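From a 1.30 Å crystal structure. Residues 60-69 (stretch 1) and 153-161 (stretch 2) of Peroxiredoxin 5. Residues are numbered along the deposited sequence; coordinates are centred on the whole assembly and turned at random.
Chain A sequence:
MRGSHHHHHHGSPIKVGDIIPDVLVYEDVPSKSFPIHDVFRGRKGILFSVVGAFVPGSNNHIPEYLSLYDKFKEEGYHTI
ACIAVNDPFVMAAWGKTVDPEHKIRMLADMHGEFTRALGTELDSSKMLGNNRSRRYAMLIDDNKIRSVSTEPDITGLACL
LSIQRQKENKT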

# COMPACT_ATOMS: atom_id res chain seq x y z
N ASN A 60 -14.22 5.00 7.09
CA ASN A 60 -15.39 5.13 7.97
C ASN A 60 -15.72 6.58 8.30
O ASN A 60 -16.89 6.93 8.49
CB ASN A 60 -15.20 4.34 9.26
CG ASN A 60 -15.44 2.87 9.09
OD1 ASN A 60 -15.69 2.41 7.97
ND2 ASN A 60 -15.37 2.12 10.17
N HIS A 61 -14.69 7.42 8.35
CA HIS A 61 -14.86 8.78 8.86
C HIS A 61 -14.64 9.86 7.84
O HIS A 61 -15.13 10.97 8.00
CB HIS A 61 -13.97 8.97 10.07
CG HIS A 61 -14.23 7.96 11.14
ND1 HIS A 61 -15.46 7.83 11.75
CD2 HIS A 61 -13.43 7.01 11.68
CE1 HIS A 61 -15.40 6.85 12.63
NE2 HIS A 61 -14.18 6.34 12.61
N ILE A 62 -13.89 9.55 6.79
CA ILE A 62 -13.64 10.51 5.74
C ILE A 62 -14.92 11.15 5.18
O ILE A 62 -14.98 12.36 5.02
CB ILE A 62 -12.71 9.92 4.68
CG1 ILE A 62 -11.27 9.94 5.25
CG2 ILE A 62 -12.79 10.71 3.38
CD1 ILE A 62 -10.27 9.15 4.44
N PRO A 63 -15.97 10.36 4.92
CA PRO A 63 -17.19 10.98 4.38
C PRO A 63 -17.73 12.11 5.27
O PRO A 63 -18.17 13.13 4.74
CB PRO A 63 -18.18 9.81 4.30
CG PRO A 63 -17.32 8.64 4.14
CD PRO A 63 -16.11 8.89 4.97
N GLU A 64 -17.68 11.95 6.59
CA GLU A 64 -18.17 13.01 7.47
C GLU A 64 -17.25 14.22 7.51
O GLU A 64 -17.74 15.34 7.55
CB GLU A 64 -18.42 12.52 8.89
CG GLU A 64 -19.23 13.51 9.73
CD GLU A 64 -20.06 12.83 10.80
OE1 GLU A 64 -19.51 12.57 11.89
OE2 GLU A 64 -21.26 12.56 10.54
N TYR A 65 -15.93 13.99 7.49
CA TYR A 65 -14.99 15.11 7.35
C TYR A 65 -15.31 15.89 6.08
O TYR A 65 -15.35 17.11 6.09
CB TYR A 65 -13.52 14.65 7.30
CG TYR A 65 -12.92 14.22 8.62
CD1 TYR A 65 -12.61 15.15 9.61
CD2 TYR A 65 -12.60 12.90 8.85
CE1 TYR A 65 -12.03 14.75 10.82
CE2 TYR A 65 -12.05 12.48 10.05
CZ TYR A 65 -11.75 13.41 11.02
OH TYR A 65 -11.18 12.98 12.19
N LEU A 66 -15.51 15.19 4.97
CA LEU A 66 -15.76 15.87 3.72
C LEU A 66 -17.05 16.68 3.78
O LEU A 66 -17.12 17.82 3.30
CB LEU A 66 -15.80 14.87 2.57
CG LEU A 66 -14.45 14.22 2.25
CD1 LEU A 66 -14.62 13.15 1.20
CD2 LEU A 66 -13.42 15.25 1.79
N SER A 67 -18.06 16.09 4.41
CA SER A 67 -19.37 16.76 4.48
C SER A 67 -19.28 18.04 5.33
O SER A 67 -20.03 18.99 5.09
CB SER A 67 -20.43 15.81 5.04
OG SER A 67 -20.31 15.65 6.44
N LEU A 68 -18.35 18.06 6.29
CA LEU A 68 -18.19 19.19 7.19
C LEU A 68 -17.12 20.19 6.75
O LEU A 68 -16.81 21.11 7.50
CB LEU A 68 -17.89 18.69 8.60
CG LEU A 68 -19.07 17.96 9.25
CD1 LEU A 68 -18.63 17.32 10.55
CD2 LEU A 68 -20.22 18.93 9.48
N TYR A 69 -16.58 20.00 5.56
CA TYR A 69 -15.48 20.85 5.10
C TYR A 69 -15.76 22.36 5.25
O TYR A 69 -14.93 23.08 5.77
CB TYR A 69 -15.14 20.53 3.66
CG TYR A 69 -14.04 21.40 3.09
CD1 TYR A 69 -12.71 21.15 3.38
CD2 TYR A 69 -14.34 22.48 2.29
CE1 TYR A 69 -11.71 21.97 2.88
CE2 TYR A 69 -13.36 23.30 1.78
CZ TYR A 69 -12.05 23.04 2.07
OH TYR A 69 -11.09 23.86 1.54
N ASP A 153 -14.20 8.78 19.61
CA ASP A 153 -14.39 10.19 19.27
C ASP A 153 -13.59 10.66 18.07
O ASP A 153 -12.99 11.73 18.13
CB ASP A 153 -14.00 11.06 20.47
CG ASP A 153 -14.93 10.90 21.63
OD1 ASP A 153 -14.73 9.97 22.43
OD2 ASP A 153 -15.86 11.73 21.75
N ILE A 154 -13.59 9.89 16.99
CA ILE A 154 -12.79 10.24 15.81
C ILE A 154 -13.68 10.42 14.58
O ILE A 154 -13.23 10.24 13.45
CB ILE A 154 -11.71 9.18 15.54
CG1 ILE A 154 -12.35 7.80 15.39
CG2 ILE A 154 -10.70 9.17 16.68
CD1 ILE A 154 -11.40 6.74 14.83
N THR A 155 -14.93 10.81 14.81
CA THR A 155 -15.85 11.07 13.71
C THR A 155 -15.68 12.51 13.22
O THR A 155 -14.99 13.31 13.85
CB THR A 155 -17.31 10.87 14.14
OG1 THR A 155 -17.60 11.73 15.24
CG2 THR A 155 -17.56 9.43 14.55
N GLY A 156 -16.32 12.86 12.10
CA GLY A 156 -16.28 14.24 11.65
C GLY A 156 -16.88 15.18 12.69
O GLY A 156 -16.33 16.24 13.03
N LEU A 157 -18.04 14.77 13.19
CA LEU A 157 -18.79 15.53 14.18
C LEU A 157 -17.94 15.80 15.40
O LEU A 157 -17.89 16.93 15.93
CB LEU A 157 -20.04 14.75 14.56
CG LEU A 157 -20.87 15.37 15.68
CD1 LEU A 157 -21.16 16.83 15.36
CD2 LEU A 157 -22.14 14.58 15.92
N ALA A 158 -17.28 14.77 15.89
CA ALA A 158 -16.48 14.92 17.09
C ALA A 158 -15.51 16.06 16.85
O ALA A 158 -15.26 16.91 17.72
CB ALA A 158 -15.74 13.63 17.40
N CYS A 159 -14.97 16.08 15.64
CA CYS A 159 -14.01 17.08 15.28
C CYS A 159 -14.58 18.52 15.31
O CYS A 159 -13.98 19.46 15.87
CB CYS A 159 -13.45 16.73 13.89
SG CYS A 159 -12.15 17.74 13.32
N LEU A 160 -15.76 18.70 14.73
CA LEU A 160 -16.38 20.02 14.69
C LEU A 160 -16.73 20.59 16.08
O LEU A 160 -16.58 21.79 16.32
CB LEU A 160 -17.64 19.96 13.83
CG LEU A 160 -18.37 21.29 13.71
CD1 LEU A 160 -17.46 22.37 13.12
CD2 LEU A 160 -19.60 21.08 12.85
N LEU A 161 -17.23 19.75 16.97
CA LEU A 161 -17.65 20.24 18.28
C LEU A 161 -16.47 20.78 19.06
O LEU A 161 -16.59 21.81 19.72
CB LEU A 161 -18.37 19.15 19.07
CG LEU A 161 -19.66 18.66 18.42
CD1 LEU A 161 -20.24 17.53 19.23
CD2 LEU A 161 -20.66 19.79 18.26
O HOH W 1 -17.54 9.87 10.94
O HOH W 2 -10.95 10.05 12.16
O HOH W 3 -12.51 13.26 14.42

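The most unusual feature of this contact is the glycine at its centre. Gly-156 opens the second helix and lies against Glu-64 and Tyr-65 of the first helix and Leu-68 just after it. Its CA is 4.6 Å from the CA of Tyr-65. A CB modelled at ideal geometry on Gly-156 would point toward the first stretch and lie 2.4 Å from Glu-64 CG, a clash. It would also be tight against Tyr-65 N at 3.1 Å and Leu-68 CD1 at 3.4 Å. The absence of a side chain therefore leaves room for the close backbone approach. The helix axes come within 8.9 Å at an angle of 43°.

One direct hydrogen bond joins the two stretches. Leu-157 N donates to Glu-64 OE1 at 2.9 Å, with an N-H...acceptor angle of 162°. Amides in the first turn of a helix lack an acceptor from a preceding turn, and here a carboxylate from the other stretch supplies one. The next amide along is capped locally. Ala-158 N donates to Thr-155 OG1 at 3.1 Å, and Thr-155 is the N-cap residue. The start of the second helix is thus served from both stretches.

Tyr-65 is buried. Its CA-to-CB bond points sideways, but the end of the side chain comes nearer to the second stretch. Gly-156 CA lies over one face of the ring. Cys-159 SG sits at the ring edge, 3.9 Å from Tyr-65 CE1, in a sulfur-aromatic contact.

Two waters extend the reach of the tyrosine hydroxyl. Water 2 is 2.9 Å from Tyr-65 OH and donates to Ile-154 O at 2.6 Å. Water 3 is 2.6 Å from Tyr-65 OH and donates to Thr-155 O at 2.5 Å. The hydroxyl is thereby linked to two successive backbone carbonyls just before the second helix.

The CA-to-CB bond of His-61 points toward the second stretch, and its chi1 is m. Ile-154 O lies over one face of its ring, 3.4 Å from His-61 CG. The side chain of Ile-154 also reaches the ring, with its CD1 3.6 Å from His-61 NE2. Water 1 bonds to His-61 ND1 at 3.0 Å and accepts a weak bond from Gly-156 N at 3.4 Å.

Leu-68 makes an apolar contact at the other end of the first helix. Its CD1 packs 3.5 Å from Gly-156 C, against backbone left uncovered by a side chain. Its CD2 meets Leu-160 CD2 at 4.0 Å, one turn further along the second helix.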